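Hemoglobin subunit beta (Mustelus griseus, PDB 1GCV) carries oxygen from the gills to the peripheral tissues as the heme-bearing beta chain of a heterotetrameric hemoglobin. Local coordinates at residues 69-72 / 73-77; 79-83 / 84-88. All coordinates share one frame; numbering follows the deposited sequence.

Overall arrangement
Interactions 1 and 2 follow one another along the chain, from the corner between the E and F helices to the proximal side of the heme, their centres about 15 Å apart. Interaction 1 (69-72 / 73-77) comes first: it forms the short helix 71-74 and runs on into the start of helix 76-86. Interaction 2 (79-83 / 84-88) covers most of the remainder of that helix, which carries the proximal heme ligand His-82, and the chain just past its C-terminal end. Helix 76-86, the F helix of globins, is thus shared by both. The first packs the approach to this helix against helices 50-66 and 114-132, while the second presents its heme-facing side to the iron and a propionate.

Interaction 1. Residues 69-72 / 73-77; sequences DDVK and TLFKD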
# COMPACT_ATOMS: atom_id res chain seq x y z
N ASP B 69 -16.45 -19.74 -7.27
CA ASP B 69 -15.21 -20.38 -7.69
C ASP B 69 -14.73 -19.92 -9.05
O ASP B 69 -13.65 -20.30 -9.49
CB ASP B 69 -15.36 -21.90 -7.67
CG ASP B 69 -15.09 -22.49 -6.30
OD1 ASP B 69 -13.98 -22.25 -5.75
OD2 ASP B 69 -15.98 -23.18 -5.77
N ASP B 70 -15.53 -19.10 -9.72
CA ASP B 70 -15.16 -18.56 -11.02
C ASP B 70 -15.53 -17.08 -11.12
O ASP B 70 -16.16 -16.66 -12.09
CB ASP B 70 -15.84 -19.33 -12.18
CG ASP B 70 -16.63 -20.54 -11.72
OD1 ASP B 70 -17.87 -20.41 -11.52
OD2 ASP B 70 -16.03 -21.63 -11.56
N VAL B 71 -15.14 -16.29 -10.12
CA VAL B 71 -15.45 -14.86 -10.13
C VAL B 71 -14.64 -14.13 -11.20
O VAL B 71 -15.12 -13.15 -11.78
CB VAL B 71 -15.21 -14.21 -8.73
CG1 VAL B 71 -15.44 -12.70 -8.81
CG2 VAL B 71 -16.16 -14.81 -7.70
N LYS B 72 -13.43 -14.60 -11.48
CA LYS B 72 -12.58 -13.99 -12.50
C LYS B 72 -13.21 -14.07 -13.89
O LYS B 72 -13.18 -13.09 -14.63
CB LYS B 72 -11.21 -14.67 -12.53
CG LYS B 72 -10.16 -14.00 -11.68
CD LYS B 72 -8.90 -14.85 -11.62
CE LYS B 72 -8.35 -14.92 -10.21
NZ LYS B 72 -6.95 -14.42 -10.15
N THR B 73 -13.76 -15.23 -14.25
CA THR B 73 -14.39 -15.41 -15.57
C THR B 73 -15.72 -14.67 -15.66
O THR B 73 -16.07 -14.11 -16.70
CB THR B 73 -14.66 -16.92 -15.90
OG1 THR B 73 -14.07 -17.76 -14.90
CG2 THR B 73 -14.06 -17.28 -17.25
N LEU B 74 -16.45 -14.66 -14.55
CA LEU B 74 -17.74 -14.00 -14.47
C LEU B 74 -17.64 -12.47 -14.58
O LEU B 74 -18.52 -11.83 -15.16
CB LEU B 74 -18.42 -14.38 -13.15
CG LEU B 74 -19.74 -13.71 -12.76
CD1 LEU B 74 -20.91 -14.52 -13.32
CD2 LEU B 74 -19.83 -13.60 -11.25
N PHE B 75 -16.58 -11.89 -14.02
CA PHE B 75 -16.38 -10.44 -14.04
C PHE B 75 -15.47 -9.94 -15.17
O PHE B 75 -15.08 -8.77 -15.19
CB PHE B 75 -15.78 -9.97 -12.69
CG PHE B 75 -16.80 -9.75 -11.60
CD1 PHE B 75 -16.41 -9.25 -10.37
CD2 PHE B 75 -18.15 -10.05 -11.79
CE1 PHE B 75 -17.33 -9.05 -9.34
CE2 PHE B 75 -19.08 -9.85 -10.77
CZ PHE B 75 -18.67 -9.35 -9.54
N LYS B 76 -15.13 -10.81 -16.11
CA LYS B 76 -14.25 -10.41 -17.21
C LYS B 76 -14.74 -9.17 -17.96
O LYS B 76 -13.97 -8.24 -18.20
CB LYS B 76 -14.04 -11.56 -18.19
CG LYS B 76 -12.63 -11.65 -18.73
CD LYS B 76 -12.61 -12.03 -20.20
CE LYS B 76 -12.68 -13.55 -20.38
NZ LYS B 76 -11.85 -14.28 -19.37
N ASP B 77 -16.01 -9.16 -18.33
CA ASP B 77 -16.59 -8.04 -19.05
C ASP B 77 -16.77 -6.82 -18.17
O ASP B 77 -16.54 -5.69 -18.60
CB ASP B 77 -17.93 -8.43 -19.66
CG ASP B 77 -17.77 -9.15 -20.98
OD1 ASP B 77 -16.74 -8.92 -21.67
OD2 ASP B 77 -18.67 -9.93 -21.34
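Val-71 and Phe-75, four residues apart, carry the apolar part of this local contact. Their side chains lie side by side and point the same way, with CG1 of Val-71 over one face of the phenyl ring, 4.3 Å from the centroid of the Phe-75 ring and 25° off its normal, a CH-pi contact. That methyl stands opposite the backbone N across the CA-CB bond (chi1 176°), which carries it toward the ring. Within the ring its closest atom is CD1, the distance from Val-71 CG1 to Phe-75 CD1 being 3.9 Å. A branched aliphatic residue and a flat aromatic one suit these buried places, since both also pack on Ala-64 of helix 50-66 and Ala-130 of helix 114-132.

The backbone adds two hydrogen bonds of the i to i+4 kind. Leu-74 N donates to Asp-70 O at 3.2 Å, and Phe-75 N donates to Val-71 O at 3.0 Å. Together they define a single helical turn, helix 71-74, of the sort that in globins links the E helix to the F helix. Asp-70 takes the N-cap position but makes no capping bond with its side chain. At the other end Phe-75 leaves helical geometry and at once becomes the N-cap residue of helix 76-86, so the chain bends between two helices at the residue whose ring is buried, its nearest atoms about 4 Å from the heme.

Polar groups occupy the outer side. Thr-73 OG1 comes within 3.6 Å of Asp-70 CB; both short and polar, these residues can meet water on the exposed side of the turn. Lys-72 carries its amino group on a bent chain to a salt bridge with Asp-129, tying the turn to helix 114-132.

Interaction 2. Residues 79-83 / 84-88; sequences SKKHA and DDLHV. With HEM (protoporphyrin IX containing Fe), chain F.
Lys-81 O receives two backbone N-H groups at the end of helix 76-86, a 3.0 Å bond from Leu-86 N and a weak one from Asp-85 N, so that the helix widens into a pi-type turn before His-87 takes a positive phi. Val-88 N then hydrogen-bonds to His-82 O at 3.0 Å.

This is the proximal side of the globin heme pocket. His-82 NE2 binds the iron (HEM FE) at 2.2 Å, while ND1 on the far side of the imidazole gives its hydrogen bond to the carbonyl of Leu-78, fixing the ring's rotation. Leu-86 CD1 sits squarely over one ring face, 4.0 Å from the centroid of the His-82 ring, in a CH-pi contact that wedges this methyl between imidazole and a heme pyrrole ring. Leu-86 CD2 touches HEM CAD, the root of the other propionate, at 3.4 Å. Val-88 also bridges imidazole and heme, CG1 meeting HEM CAC at 3.5 Å and CG2 lying near His-82 CD2.

Lys-81 starts out with CG opposite its backbone N (chi1 168°) and against Leu-86 CD1, then bends so that NZ donates a hydrogen bond to the propionate oxygen HEM O2A at 3.1 Å. Its CE rests on the Asp-85 carboxylate, whose OD2 stays 4.5 Å from Lys-81 NZ, beyond a salt bridge. Replacing Lys-81 with an alanine would probably leave that propionate without this charged partner and uncover the flank of Leu-86 CD1. The hydrogen bond from ND1 to the Leu-78 carbonyl probably makes NE2 a stronger electron donor to the iron.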
# COMPACT_ATOMS: atom_id res chain seq x y z
N SER B 79 -15.02 -6.06 -15.72
CA SER B 79 -13.67 -5.56 -15.53
C SER B 79 -13.22 -4.71 -16.72
O SER B 79 -12.60 -3.65 -16.54
CB SER B 79 -12.71 -6.73 -15.32
OG SER B 79 -11.39 -6.27 -15.08
N LYS B 80 -13.52 -5.17 -17.93
CA LYS B 80 -13.15 -4.44 -19.14
C LYS B 80 -13.94 -3.15 -19.22
O LYS B 80 -13.44 -2.13 -19.70
CB LYS B 80 -13.42 -5.28 -20.39
CG LYS B 80 -12.53 -6.49 -20.51
CD LYS B 80 -12.69 -7.18 -21.85
CE LYS B 80 -11.34 -7.66 -22.36
NZ LYS B 80 -11.46 -8.36 -23.66
N LYS B 81 -15.18 -3.19 -18.75
CA LYS B 81 -16.05 -2.02 -18.75
C LYS B 81 -15.51 -0.93 -17.82
O LYS B 81 -15.58 0.25 -18.14
CB LYS B 81 -17.47 -2.42 -18.31
CG LYS B 81 -18.38 -1.25 -18.00
CD LYS B 81 -19.45 -1.07 -19.07
CE LYS B 81 -19.76 0.40 -19.33
NZ LYS B 81 -20.88 0.91 -18.48
N HIS B 82 -14.96 -1.33 -16.68
CA HIS B 82 -14.40 -0.35 -15.73
C HIS B 82 -13.08 0.22 -16.22
O HIS B 82 -12.78 1.40 -16.00
CB HIS B 82 -14.18 -0.99 -14.36
CG HIS B 82 -15.43 -1.11 -13.53
ND1 HIS B 82 -16.36 -2.09 -13.83
CD2 HIS B 82 -15.82 -0.28 -12.47
CE1 HIS B 82 -17.35 -1.81 -12.98
NE2 HIS B 82 -17.10 -0.81 -12.19
N ALA B 83 -12.28 -0.60 -16.90
CA ALA B 83 -10.98 -0.17 -17.40
C ALA B 83 -11.05 0.67 -18.66
O ALA B 83 -10.49 1.76 -18.71
CB ALA B 83 -10.10 -1.39 -17.65
N ASP B 84 -11.74 0.17 -19.68
CA ASP B 84 -11.86 0.85 -20.97
C ASP B 84 -12.97 1.88 -21.12
O ASP B 84 -12.79 2.89 -21.80
CB ASP B 84 -11.99 -0.18 -22.08
CG ASP B 84 -10.81 -1.14 -22.13
OD1 ASP B 84 -10.99 -2.27 -22.61
OD2 ASP B 84 -9.72 -0.75 -21.67
N ASP B 85 -14.12 1.62 -20.51
CA ASP B 85 -15.26 2.53 -20.62
C ASP B 85 -15.30 3.62 -19.57
O ASP B 85 -15.29 4.80 -19.89
CB ASP B 85 -16.56 1.73 -20.53
CG ASP B 85 -17.16 1.43 -21.88
OD1 ASP B 85 -16.44 0.88 -22.74
OD2 ASP B 85 -18.36 1.75 -22.08
N LEU B 86 -15.37 3.21 -18.30
CA LEU B 86 -15.47 4.12 -17.18
C LEU B 86 -14.17 4.74 -16.70
O LEU B 86 -14.18 5.80 -16.05
CB LEU B 86 -16.16 3.40 -16.02
CG LEU B 86 -17.45 2.69 -16.45
CD1 LEU B 86 -17.81 1.59 -15.48
CD2 LEU B 86 -18.55 3.72 -16.53
N HIS B 87 -13.05 4.09 -17.00
CA HIS B 87 -11.75 4.59 -16.57
C HIS B 87 -11.67 4.79 -15.06
O HIS B 87 -11.23 5.83 -14.58
CB HIS B 87 -11.42 5.89 -17.31
CG HIS B 87 -11.24 5.70 -18.78
ND1 HIS B 87 -12.13 6.19 -19.70
CD2 HIS B 87 -10.31 5.01 -19.48
CE1 HIS B 87 -11.76 5.81 -20.92
NE2 HIS B 87 -10.66 5.09 -20.81
N VAL B 88 -12.12 3.78 -14.32
CA VAL B 88 -12.09 3.83 -12.87
C VAL B 88 -10.72 3.34 -12.42
O VAL B 88 -10.25 2.30 -12.87
CB VAL B 88 -13.20 2.92 -12.24
CG1 VAL B 88 -13.08 2.90 -10.72
CG2 VAL B 88 -14.57 3.43 -12.65
CHA HEM F . -20.87 0.74 -13.12
CHB HEM F . -20.06 -3.17 -10.34
CHC HEM F . -16.86 -0.58 -7.73
CHD HEM F . -17.60 3.28 -10.58
C1A HEM F . -20.93 -0.54 -12.55
C2A HEM F . -21.84 -1.59 -12.97
C3A HEM F . -21.61 -2.67 -12.20
C4A HEM F . -20.57 -2.30 -11.27
CMA HEM F . -22.26 -4.04 -12.32
CAA HEM F . -22.87 -1.52 -14.06
CBA HEM F . -22.20 -1.94 -15.35
CGA HEM F . -22.89 -1.36 -16.56
O1A HEM F . -23.23 -2.14 -17.47
O2A HEM F . -23.09 -0.13 -16.60
C1B HEM F . -19.08 -2.83 -9.44
C2B HEM F . -18.63 -3.73 -8.40
C3B HEM F . -17.76 -2.99 -7.61
C4B HEM F . -17.65 -1.64 -8.22
CMB HEM F . -19.02 -5.21 -8.29
CAB HEM F . -17.20 -3.44 -6.41
CBB HEM F . -15.82 -3.40 -6.12
C1C HEM F . -16.75 0.70 -8.30
C2C HEM F . -16.01 1.83 -7.72
C3C HEM F . -16.16 2.88 -8.58
C4C HEM F . -17.07 2.44 -9.63
CMC HEM F . -15.27 1.87 -6.37
CAC HEM F . -15.52 4.13 -8.55
CBC HEM F . -15.37 4.93 -7.41
C1D HEM F . -18.53 2.90 -11.52
C2D HEM F . -19.10 3.83 -12.47
C3D HEM F . -20.04 3.13 -13.15
C4D HEM F . -20.00 1.76 -12.69
CMD HEM F . -18.69 5.28 -12.68
CAD HEM F . -21.00 3.70 -14.20
CBD HEM F . -21.97 4.68 -13.58
CGD HEM F . -23.34 4.63 -14.22
O1D HEM F . -24.32 5.05 -13.55
O2D HEM F . -23.45 4.18 -15.39
NA HEM F . -20.12 -0.99 -11.51
NB HEM F . -18.45 -1.56 -9.36
NC HEM F . -17.40 1.09 -9.49
ND HEM F . -19.05 1.62 -11.67
FE HEM F . -18.57 -0.05 -10.67